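Local coordinates for protein pilin (Streptococcus pyogenes serotype M1, PDB 3B2M) that forms the backbone of the pilus as covalently stacked subunits, and so serves bacterial adhesion to host cells, aggregation and biofilm formation, at residues A[100-105]-A[149-154]; A[19-24]-A[83-88]; A[34-39]-A[190-195]. The protein carries 1 engineered substitution. All coordinates share one frame; numbering follows the deposited sequence.

Contact 1 (A[100-105]-A[149-154]); sequences YKVTEE and VPIQFK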
loop_
_atom_site.group_PDB
_atom_site.type_symbol
_atom_site.label_atom_id
_atom_site.label_comp_id
_atom_site.label_asym_id
_atom_site.label_seq_id
_atom_site.Cartn_x
_atom_site.Cartn_y
_atom_site.Cartn_z
ATOM N N TYR A 100 23.405 -5.611 16.253
ATOM C CA TYR A 100 23.053 -4.953 15.006
ATOM C C TYR A 100 21.719 -4.236 15.171
ATOM O O TYR A 100 20.899 -4.555 16.052
ATOM C CB TYR A 100 22.860 -5.968 13.869
ATOM C CG TYR A 100 24.035 -6.840 13.556
ATOM C CD1 TYR A 100 24.308 -7.983 14.316
ATOM C CD2 TYR A 100 24.897 -6.528 12.480
ATOM C CE1 TYR A 100 25.418 -8.793 14.023
ATOM C CE2 TYR A 100 26.005 -7.335 12.188
ATOM C CZ TYR A 100 26.250 -8.469 12.958
ATOM O OH TYR A 100 27.335 -9.277 12.680
ATOM N N LYS A 101 21.498 -3.287 14.277
ATOM C CA LYS A 101 20.203 -2.656 14.146
ATOM C C LYS A 101 19.596 -2.964 12.785
ATOM O O LYS A 101 20.276 -2.853 11.750
ATOM C CB LYS A 101 20.292 -1.151 14.384
ATOM C CG LYS A 101 20.229 -0.763 15.865
ATOM C CD LYS A 101 19.751 0.673 16.047
ATOM C CE LYS A 101 19.206 0.917 17.450
ATOM N NZ LYS A 101 17.826 0.369 17.605
ATOM N N VAL A 102 18.316 -3.369 12.794
ATOM C CA VAL A 102 17.556 -3.656 11.580
ATOM C C VAL A 102 16.446 -2.615 11.383
ATOM O O VAL A 102 15.612 -2.412 12.260
ATOM C CB VAL A 102 16.910 -5.069 11.576
ATOM C CG1 VAL A 102 16.043 -5.234 10.332
ATOM C CG2 VAL A 102 17.958 -6.155 11.586
ATOM N N THR A 103 16.458 -1.961 10.227
ATOM C CA THR A 103 15.478 -0.934 9.893
ATOM C C THR A 103 14.871 -1.238 8.499
ATOM O O THR A 103 15.394 -2.074 7.764
ATOM C CB THR A 103 16.154 0.456 9.914
ATOM O OG1 THR A 103 17.337 0.415 9.104
ATOM C CG2 THR A 103 16.581 0.847 11.328
ATOM N N GLU A 104 13.771 -0.569 8.155
ATOM C CA GLU A 104 13.240 -0.580 6.793
ATOM C C GLU A 104 13.660 0.707 6.098
ATOM O O GLU A 104 13.527 1.779 6.661
ATOM C CB GLU A 104 11.716 -0.708 6.806
ATOM C CG GLU A 104 11.059 -0.597 5.429
ATOM C CD GLU A 104 9.558 -0.684 5.481
ATOM O OE1 GLU A 104 8.923 0.375 5.466
ATOM O OE2 GLU A 104 9.000 -1.803 5.526
ATOM N N GLU A 105 14.181 0.607 4.883
ATOM C CA GLU A 105 14.611 1.790 4.147
ATOM C C GLU A 105 13.479 2.276 3.284
ATOM O O GLU A 105 12.961 1.511 2.465
ATOM C CB GLU A 105 15.821 1.488 3.261
ATOM C CG GLU A 105 17.131 1.317 4.010
ATOM C CD GLU A 105 18.068 2.525 3.912
ATOM O OE1 GLU A 105 18.058 3.246 2.876
ATOM O OE2 GLU A 105 18.846 2.733 4.872
ATOM N N VAL A 149 10.787 -10.373 20.019
ATOM C CA VAL A 149 9.706 -10.522 19.046
ATOM C C VAL A 149 10.282 -10.869 17.671
ATOM O O VAL A 149 11.438 -10.513 17.377
ATOM C CB VAL A 149 8.855 -9.208 18.911
ATOM C CG1 VAL A 149 7.963 -8.981 20.149
ATOM C CG2 VAL A 149 9.759 -7.980 18.637
ATOM N N PRO A 150 9.482 -11.553 16.822
ATOM C CA PRO A 150 9.926 -11.743 15.436
ATOM C C PRO A 150 10.074 -10.376 14.787
ATOM O O PRO A 150 9.368 -9.449 15.151
ATOM C CB PRO A 150 8.770 -12.508 14.784
ATOM C CG PRO A 150 8.003 -13.133 15.931
ATOM C CD PRO A 150 8.175 -12.193 17.090
ATOM N N ILE A 151 11.014 -10.226 13.871
ATOM C CA ILE A 151 11.157 -8.949 13.207
ATOM C C ILE A 151 10.110 -8.817 12.100
ATOM O O ILE A 151 10.180 -9.503 11.069
ATOM C CB ILE A 151 12.578 -8.727 12.675
ATOM C CG1 ILE A 151 13.509 -8.550 13.869
ATOM C CG2 ILE A 151 12.619 -7.498 11.807
ATOM C CD1 ILE A 151 14.711 -9.357 13.782
ATOM N N GLN A 152 9.138 -7.946 12.365
ATOM C CA GLN A 152 8.078 -7.647 11.416
ATOM C C GLN A 152 7.981 -6.138 11.199
ATOM O O GLN A 152 8.066 -5.346 12.157
ATOM C CB GLN A 152 6.724 -8.208 11.901
ATOM C CG GLN A 152 6.719 -9.712 12.176
ATOM C CD GLN A 152 5.322 -10.273 12.420
ATOM O OE1 GLN A 152 4.449 -10.231 11.534
ATOM N NE2 GLN A 152 5.101 -10.810 13.627
ATOM N N PHE A 153 7.829 -5.743 9.943
ATOM C CA PHE A 153 7.555 -4.353 9.605
ATOM C C PHE A 153 6.164 -4.262 8.995
ATOM O O PHE A 153 5.760 -5.109 8.178
ATOM C CB PHE A 153 8.573 -3.780 8.632
ATOM C CG PHE A 153 9.948 -3.600 9.224
ATOM C CD1 PHE A 153 10.271 -2.452 9.939
ATOM C CD2 PHE A 153 10.922 -4.573 9.048
ATOM C CE1 PHE A 153 11.517 -2.279 10.472
ATOM C CE2 PHE A 153 12.195 -4.397 9.562
ATOM C CZ PHE A 153 12.492 -3.247 10.282
ATOM N N LYS A 154 5.457 -3.210 9.389
ATOM C CA LYS A 154 4.047 -3.046 9.067
ATOM C C LYS A 154 3.876 -1.724 8.355
ATOM O O LYS A 154 3.995 -0.642 8.960
ATOM C CB LYS A 154 3.181 -3.107 10.332
ATOM C CG LYS A 154 1.675 -3.064 10.039
ATOM C CD LYS A 154 0.815 -3.375 11.268
ATOM C CE LYS A 154 0.881 -2.300 12.359
ATOM N NZ LYS A 154 -0.235 -2.484 13.362
#
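Phe153 reaches from strand 151-169 across the domain interior and lays its ring against Val102, Thr103 and Glu104 of strand 96-105. The two strands belong to different sheets: their axes pass 8.7 Å apart at 24°, too far for backbone hydrogen bonds, so side chains bridge the gap. Glu104 CB sits over one face of the phenylalanine ring, 4.0 Å from its centroid and 17° off the normal, a CH-pi contact displaced toward the rim. The ring's far end abuts the backbone, with Phe153 CZ 3.6 Å from Thr103 C, while Val102 O lies at the ring edge, close to its plane, where the polarised C-H bonds are directed. Val102 adds a methyl group: CG1, anti to the backbone N (chi1 175°), is 4.0 Å from Phe153 CE2, and it also meets Ile151 CG2 at 4.4 Å. A branched aliphatic residue suits this place, filling the angle between a ring and another branched chain.

Glu104 runs past Phe153 in the opposite direction. Its CG is anti to the backbone N and the chain stays extended, which carries the carboxylate beyond the ring to the base of the phenylalanine, OE2 standing 3.7 Å from Phe153 CB. There OE2 accepts a hydrogen bond from Lys23 NZ, the nitrogen joined to Asn155 in the intramolecular isopeptide bond whose formation Glu104 promotes. Phe41 and Tyr120 also pack on Phe153. The chemistry thus sets a buried carboxylate among hydrocarbon and aromatic groups, a low-polarity setting consistent with autocatalytic amide formation between lysine and asparagine.

Contact 2 (A[19-24]-A[83-88]); sequences LTVTKN and AEFDFS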
loop_
_atom_site.group_PDB
_atom_site.type_symbol
_atom_site.label_atom_id
_atom_site.label_comp_id
_atom_site.label_asym_id
_atom_site.label_seq_id
_atom_site.Cartn_x
_atom_site.Cartn_y
_atom_site.Cartn_z
ATOM N N LEU A 19 18.253 -14.851 9.831
ATOM C CA LEU A 19 17.178 -14.077 10.463
ATOM C C LEU A 19 16.106 -13.706 9.441
ATOM O O LEU A 19 16.391 -13.082 8.421
ATOM C CB LEU A 19 17.749 -12.810 11.100
ATOM C CG LEU A 19 16.833 -11.762 11.723
ATOM C CD1 LEU A 19 16.203 -12.271 13.017
ATOM C CD2 LEU A 19 17.658 -10.509 11.974
ATOM N N THR A 20 14.874 -14.100 9.729
ATOM C CA THR A 20 13.747 -13.797 8.865
ATOM C C THR A 20 13.210 -12.410 9.194
ATOM O O THR A 20 13.084 -12.053 10.352
ATOM C CB THR A 20 12.661 -14.867 9.028
ATOM O OG1 THR A 20 13.229 -16.145 8.726
ATOM C CG2 THR A 20 11.486 -14.628 8.092
ATOM N N VAL A 21 12.942 -11.623 8.166
ATOM C CA VAL A 21 12.276 -10.340 8.324
ATOM C C VAL A 21 10.928 -10.521 7.651
ATOM O O VAL A 21 10.853 -11.046 6.533
ATOM C CB VAL A 21 13.059 -9.160 7.650
ATOM C CG1 VAL A 21 12.284 -7.858 7.742
ATOM C CG2 VAL A 21 14.455 -8.970 8.276
ATOM N N THR A 22 9.873 -10.095 8.334
ATOM C CA THR A 22 8.538 -10.209 7.808
ATOM C C THR A 22 7.934 -8.846 7.452
ATOM O O THR A 22 7.997 -7.895 8.227
ATOM C CB THR A 22 7.624 -10.968 8.799
ATOM O OG1 THR A 22 8.154 -12.290 9.013
ATOM C CG2 THR A 22 6.226 -11.063 8.280
ATOM N N LYS A 23 7.340 -8.767 6.269
ATOM C CA LYS A 23 6.599 -7.583 5.862
ATOM C C LYS A 23 5.123 -7.846 5.875
ATOM O O LYS A 23 4.635 -8.762 5.212
ATOM C CB LYS A 23 7.003 -7.147 4.456
ATOM C CG LYS A 23 6.319 -5.885 3.969
ATOM C CD LYS A 23 6.722 -4.672 4.784
ATOM C CE LYS A 23 5.816 -3.516 4.476
ATOM N NZ LYS A 23 6.250 -2.224 5.053
ATOM N N ASN A 24 4.406 -7.024 6.628
ATOM C CA ASN A 24 2.965 -7.034 6.584
ATOM C C ASN A 24 2.487 -5.744 5.924
ATOM O O ASN A 24 2.784 -4.639 6.388
ATOM C CB ASN A 24 2.367 -7.188 8.001
ATOM C CG ASN A 24 2.599 -8.599 8.612
ATOM O OD1 ASN A 24 2.098 -9.602 8.093
ATOM N ND2 ASN A 24 3.326 -8.662 9.738
ATOM N N ALA A 83 11.667 -11.909 3.889
ATOM C CA ALA A 83 13.046 -11.946 3.432
ATOM C C ALA A 83 13.885 -12.493 4.585
ATOM O O ALA A 83 13.361 -12.770 5.656
ATOM C CB ALA A 83 13.506 -10.556 3.031
ATOM N N GLU A 84 15.186 -12.627 4.370
ATOM C CA GLU A 84 16.075 -13.229 5.347
ATOM C C GLU A 84 17.447 -12.555 5.300
ATOM O O GLU A 84 17.902 -12.180 4.231
ATOM C CB GLU A 84 16.235 -14.681 4.949
ATOM C CG GLU A 84 16.496 -15.644 6.045
ATOM C CD GLU A 84 16.421 -17.060 5.513
ATOM O OE1 GLU A 84 17.119 -17.343 4.511
ATOM O OE2 GLU A 84 15.658 -17.882 6.080
ATOM N N PHE A 85 18.093 -12.382 6.453
ATOM C CA PHE A 85 19.516 -12.043 6.488
ATOM C C PHE A 85 20.325 -13.301 6.800
ATOM O O PHE A 85 19.949 -14.069 7.687
ATOM C CB PHE A 85 19.816 -11.008 7.575
ATOM C CG PHE A 85 19.307 -9.627 7.271
ATOM C CD1 PHE A 85 19.878 -8.869 6.254
ATOM C CD2 PHE A 85 18.253 -9.082 8.018
ATOM C CE1 PHE A 85 19.412 -7.594 5.976
ATOM C CE2 PHE A 85 17.783 -7.802 7.738
ATOM C CZ PHE A 85 18.374 -7.054 6.717
ATOM N N ASP A 86 21.439 -13.498 6.091
ATOM C CA ASP A 86 22.301 -14.662 6.320
ATOM C C ASP A 86 23.585 -14.282 7.066
ATOM O O ASP A 86 24.358 -13.437 6.616
ATOM C CB ASP A 86 22.619 -15.362 4.990
ATOM C CG ASP A 86 23.287 -16.738 5.174
ATOM O OD1 ASP A 86 23.466 -17.206 6.327
ATOM O OD2 ASP A 86 23.636 -17.362 4.149
ATOM N N PHE A 87 23.796 -14.909 8.215
ATOM C CA PHE A 87 24.988 -14.679 9.029
ATOM C C PHE A 87 26.015 -15.812 8.969
ATOM O O PHE A 87 26.955 -15.828 9.762
ATOM C CB PHE A 87 24.586 -14.494 10.489
ATOM C CG PHE A 87 23.915 -13.201 10.778
ATOM C CD1 PHE A 87 24.659 -12.106 11.198
ATOM C CD2 PHE A 87 22.529 -13.072 10.648
ATOM C CE1 PHE A 87 24.039 -10.904 11.475
ATOM C CE2 PHE A 87 21.905 -11.876 10.921
ATOM C CZ PHE A 87 22.671 -10.783 11.338
ATOM N N SER A 88 25.849 -16.760 8.054
ATOM C CA SER A 88 26.748 -17.931 8.014
ATOM C C SER A 88 28.174 -17.645 7.503
ATOM O O SER A 88 29.116 -18.342 7.884
ATOM C CB SER A 88 26.115 -19.082 7.227
ATOM O OG SER A 88 25.812 -18.689 5.899
#
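Strands 18-27 and 80-86 are antiparallel neighbours in one sheet of the N-terminal domain's beta sandwich; four backbone hydrogen bonds join residues 19-21 to 83-85. Leu19 and Phe85 are a hydrogen-bonded pair, with Leu19 N to Phe85 O at 2.8 Å and Phe85 N to Leu19 O at 2.7 Å; Val21 and Ala83 form the next, where Val21 N meets Ala83 O at 2.8 Å from 40° above the carbonyl plane and Ala83 N returns a bond to Val21 O. Between them Thr20 and Glu84 are a non-hydrogen-bonded pair.

Leu19, Val21, Ala83 and Phe85 face the interior. Val21 CG2, anti to its carbonyl carbon, meets Phe85 CE2 at 3.6 Å, and Leu19 CD2 approaches Phe85 CD2, 4.2 Å away; both come obliquely. The edge of the Phe87 ring touches Leu19 CB. Thr20 and Glu84, on the exposed face, suit solvent, and Glu84 CG lies 3.5 Å from Leu19 O. At the end of the strand, Asp86 OD1 accepts from Ser88 N at 3.0 Å, an Asx turn, and also from Ser88 OG.

Backbone bonding and apolar packing therefore fix the strand on which Lys23, linked covalently to Asn155, points inward two residues beyond Val21.

Contact 3 (A[34-39]-A[190-195]); sequences IPNTDF and YYKASE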
loop_
_atom_site.group_PDB
_atom_site.type_symbol
_atom_site.label_atom_id
_atom_site.label_comp_id
_atom_site.label_asym_id
_atom_site.label_seq_id
_atom_site.Cartn_x
_atom_site.Cartn_y
_atom_site.Cartn_z
ATOM N N ILE A 34 -2.957 -3.527 -5.000
ATOM C CA ILE A 34 -1.625 -3.657 -4.440
ATOM C C ILE A 34 -0.624 -3.076 -5.432
ATOM O O ILE A 34 -0.574 -3.520 -6.568
ATOM C CB ILE A 34 -1.284 -5.150 -4.159
ATOM C CG1 ILE A 34 -2.329 -5.817 -3.231
ATOM C CG2 ILE A 34 0.158 -5.333 -3.651
ATOM C CD1 ILE A 34 -2.601 -5.129 -1.905
ATOM N N PRO A 35 0.173 -2.071 -5.013
ATOM C CA PRO A 35 1.109 -1.470 -5.966
ATOM C C PRO A 35 2.314 -2.367 -6.225
ATOM O O PRO A 35 2.705 -3.173 -5.368
ATOM C CB PRO A 35 1.560 -0.195 -5.249
ATOM C CG PRO A 35 1.460 -0.540 -3.806
ATOM C CD PRO A 35 0.284 -1.457 -3.678
ATOM N N ASN A 36 2.883 -2.218 -7.418
ATOM C CA ASN A 36 4.140 -2.844 -7.753
ATOM C C ASN A 36 5.262 -2.092 -7.064
ATOM O O ASN A 36 5.552 -0.939 -7.424
ATOM C CB ASN A 36 4.350 -2.816 -9.261
ATOM C CG ASN A 36 3.256 -3.519 -10.000
ATOM O OD1 ASN A 36 3.086 -4.716 -9.870
ATOM N ND2 ASN A 36 2.501 -2.778 -10.768
ATOM N N THR A 37 5.893 -2.745 -6.091
ATOM C CA THR A 37 6.952 -2.109 -5.321
ATOM C C THR A 37 7.751 -3.074 -4.428
ATOM O O THR A 37 7.309 -4.185 -4.117
ATOM C CB THR A 37 6.383 -0.954 -4.428
ATOM O OG1 THR A 37 7.451 -0.095 -3.988
ATOM C CG2 THR A 37 5.612 -1.505 -3.213
ATOM N N ASP A 38 8.916 -2.605 -4.003
ATOM C CA ASP A 38 9.760 -3.296 -3.053
ATOM C C ASP A 38 9.671 -2.637 -1.685
ATOM O O ASP A 38 9.337 -1.446 -1.578
ATOM C CB ASP A 38 11.217 -3.223 -3.504
ATOM C CG ASP A 38 11.469 -3.969 -4.786
ATOM O OD1 ASP A 38 10.677 -4.884 -5.112
ATOM O OD2 ASP A 38 12.467 -3.648 -5.476
ATOM N N PHE A 39 9.994 -3.416 -0.655
ATOM C CA PHE A 39 10.347 -2.880 0.646
ATOM C C PHE A 39 11.758 -3.352 0.999
ATOM O O PHE A 39 12.053 -4.533 0.936
ATOM C CB PHE A 39 9.308 -3.284 1.709
ATOM C CG PHE A 39 7.972 -2.621 1.513
ATOM C CD1 PHE A 39 7.713 -1.358 2.069
ATOM C CD2 PHE A 39 6.985 -3.229 0.734
ATOM C CE1 PHE A 39 6.479 -0.712 1.864
ATOM C CE2 PHE A 39 5.756 -2.604 0.531
ATOM C CZ PHE A 39 5.502 -1.342 1.097
ATOM N N TYR A 190 3.057 1.722 -10.613
ATOM C CA TYR A 190 2.499 1.040 -9.448
ATOM C C TYR A 190 1.262 0.237 -9.780
ATOM O O TYR A 190 1.050 -0.812 -9.192
ATOM C CB TYR A 190 2.212 2.048 -8.325
ATOM C CG TYR A 190 3.414 2.907 -7.987
ATOM C CD1 TYR A 190 4.556 2.342 -7.412
ATOM C CD2 TYR A 190 3.418 4.274 -8.261
ATOM C CE1 TYR A 190 5.667 3.127 -7.105
ATOM C CE2 TYR A 190 4.528 5.065 -7.962
ATOM C CZ TYR A 190 5.637 4.487 -7.387
ATOM O OH TYR A 190 6.722 5.264 -7.094
ATOM N N TYR A 191 0.450 0.728 -10.712
ATOM C CA TYR A 191 -0.827 0.091 -11.052
ATOM C C TYR A 191 -0.980 0.020 -12.574
ATOM O O TYR A 191 -1.170 1.037 -13.240
ATOM C CB TYR A 191 -2.024 0.814 -10.386
ATOM C CG TYR A 191 -1.868 1.040 -8.890
ATOM C CD1 TYR A 191 -2.255 0.065 -7.972
ATOM C CD2 TYR A 191 -1.290 2.218 -8.394
ATOM C CE1 TYR A 191 -2.088 0.273 -6.579
ATOM C CE2 TYR A 191 -1.116 2.437 -7.013
ATOM C CZ TYR A 191 -1.526 1.454 -6.111
ATOM O OH TYR A 191 -1.368 1.644 -4.750
ATOM N N LYS A 192 -0.865 -1.186 -13.121
ATOM C CA LYS A 192 -0.805 -1.358 -14.567
ATOM C C LYS A 192 -2.180 -1.395 -15.230
ATOM O O LYS A 192 -3.206 -1.478 -14.552
ATOM C CB LYS A 192 0.031 -2.589 -14.939
ATOM C CG LYS A 192 1.529 -2.389 -14.689
ATOM C CD LYS A 192 2.324 -3.646 -14.973
ATOM C CE LYS A 192 3.778 -3.488 -14.527
ATOM N NZ LYS A 192 4.516 -2.439 -15.297
ATOM N N ALA A 193 -2.169 -1.330 -16.561
ATOM C CA ALA A 193 -3.365 -1.357 -17.379
ATOM C C ALA A 193 -4.177 -2.613 -17.134
ATOM O O ALA A 193 -3.631 -3.707 -16.934
ATOM C CB ALA A 193 -2.995 -1.244 -18.870
ATOM N N SER A 194 -5.492 -2.433 -17.148
ATOM C CA SER A 194 -6.468 -3.517 -17.023
ATOM C C SER A 194 -6.776 -3.972 -15.606
ATOM O O SER A 194 -7.793 -4.646 -15.414
ATOM C CB SER A 194 -6.118 -4.723 -17.902
ATOM O OG SER A 194 -6.456 -4.467 -19.249
ATOM N N GLU A 195 -5.941 -3.619 -14.614
ATOM C CA GLU A 195 -6.357 -3.802 -13.208
ATOM C C GLU A 195 -7.698 -3.110 -13.077
ATOM O O GLU A 195 -7.970 -2.153 -13.785
ATOM C CB GLU A 195 -5.360 -3.210 -12.212
ATOM C CG GLU A 195 -3.951 -3.825 -12.253
ATOM C CD GLU A 195 -3.949 -5.330 -12.024
ATOM O OE1 GLU A 195 -4.457 -5.772 -10.974
ATOM O OE2 GLU A 195 -3.435 -6.067 -12.898
#
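Tyr191 and Tyr190 turn their rings to the loop 34-36 in different ways. Pro35 meets the Tyr191 ring obliquely, its CB 3.6 Å from Tyr191 CZ, and the two side chains lie side by side and point the same way. At the edge of the Tyr190 ring, near its plane, is Asn36 O, 3.4 Å from Tyr190 CD1, while Pro35 CB approaches this ring obliquely and packs on Tyr190 CB at 3.9 Å. A compact, rigid proline suits a place where two tyrosine side chains meet it.

Between the two segments the hydrogen bond is from Asn36 N to Tyr190 O at 2.9 Å, in the carbonyl plane and on a lone pair, with an N-H...O angle of 162°. The same oxygen also takes a CA-H...O contact from Pro35 CA and a hydrogen bond from Asn72 ND2. Asn36 ND2 gives to Gln189 O, beside Tyr190, a second tie to that loop, while OD1 accepts from Asn72 N; asparagine suits the place because one amide can donate and accept. With CG beside the backbone N (chi1 -59°), the amide also lies alongside Lys192.

This is an interdomain interface, joining a loop of each domain in a two-domain pilin.

From the N terminus, strand 18-27 enters first and pairs with 83-88, so contact 2 closes a loop that includes strands 37-45 and 65-70. Segment 34-39 lies within that loop but finds its partner at 190-195, so contacts 2 and 3 cross. The chain then passes through 100-105 and returns at 149-154; contact 1 follows contact 2 in series, and both its segments fall between those of contact 3. Contacts 1 and 2 join through neighbouring strands 18-27 and 151-169, whereas Phe39 touches both Glu104 and Lys23. Contact 2 builds one sheet, contact 1 joins it to the facing sheet, and contact 3 ties that domain to the next.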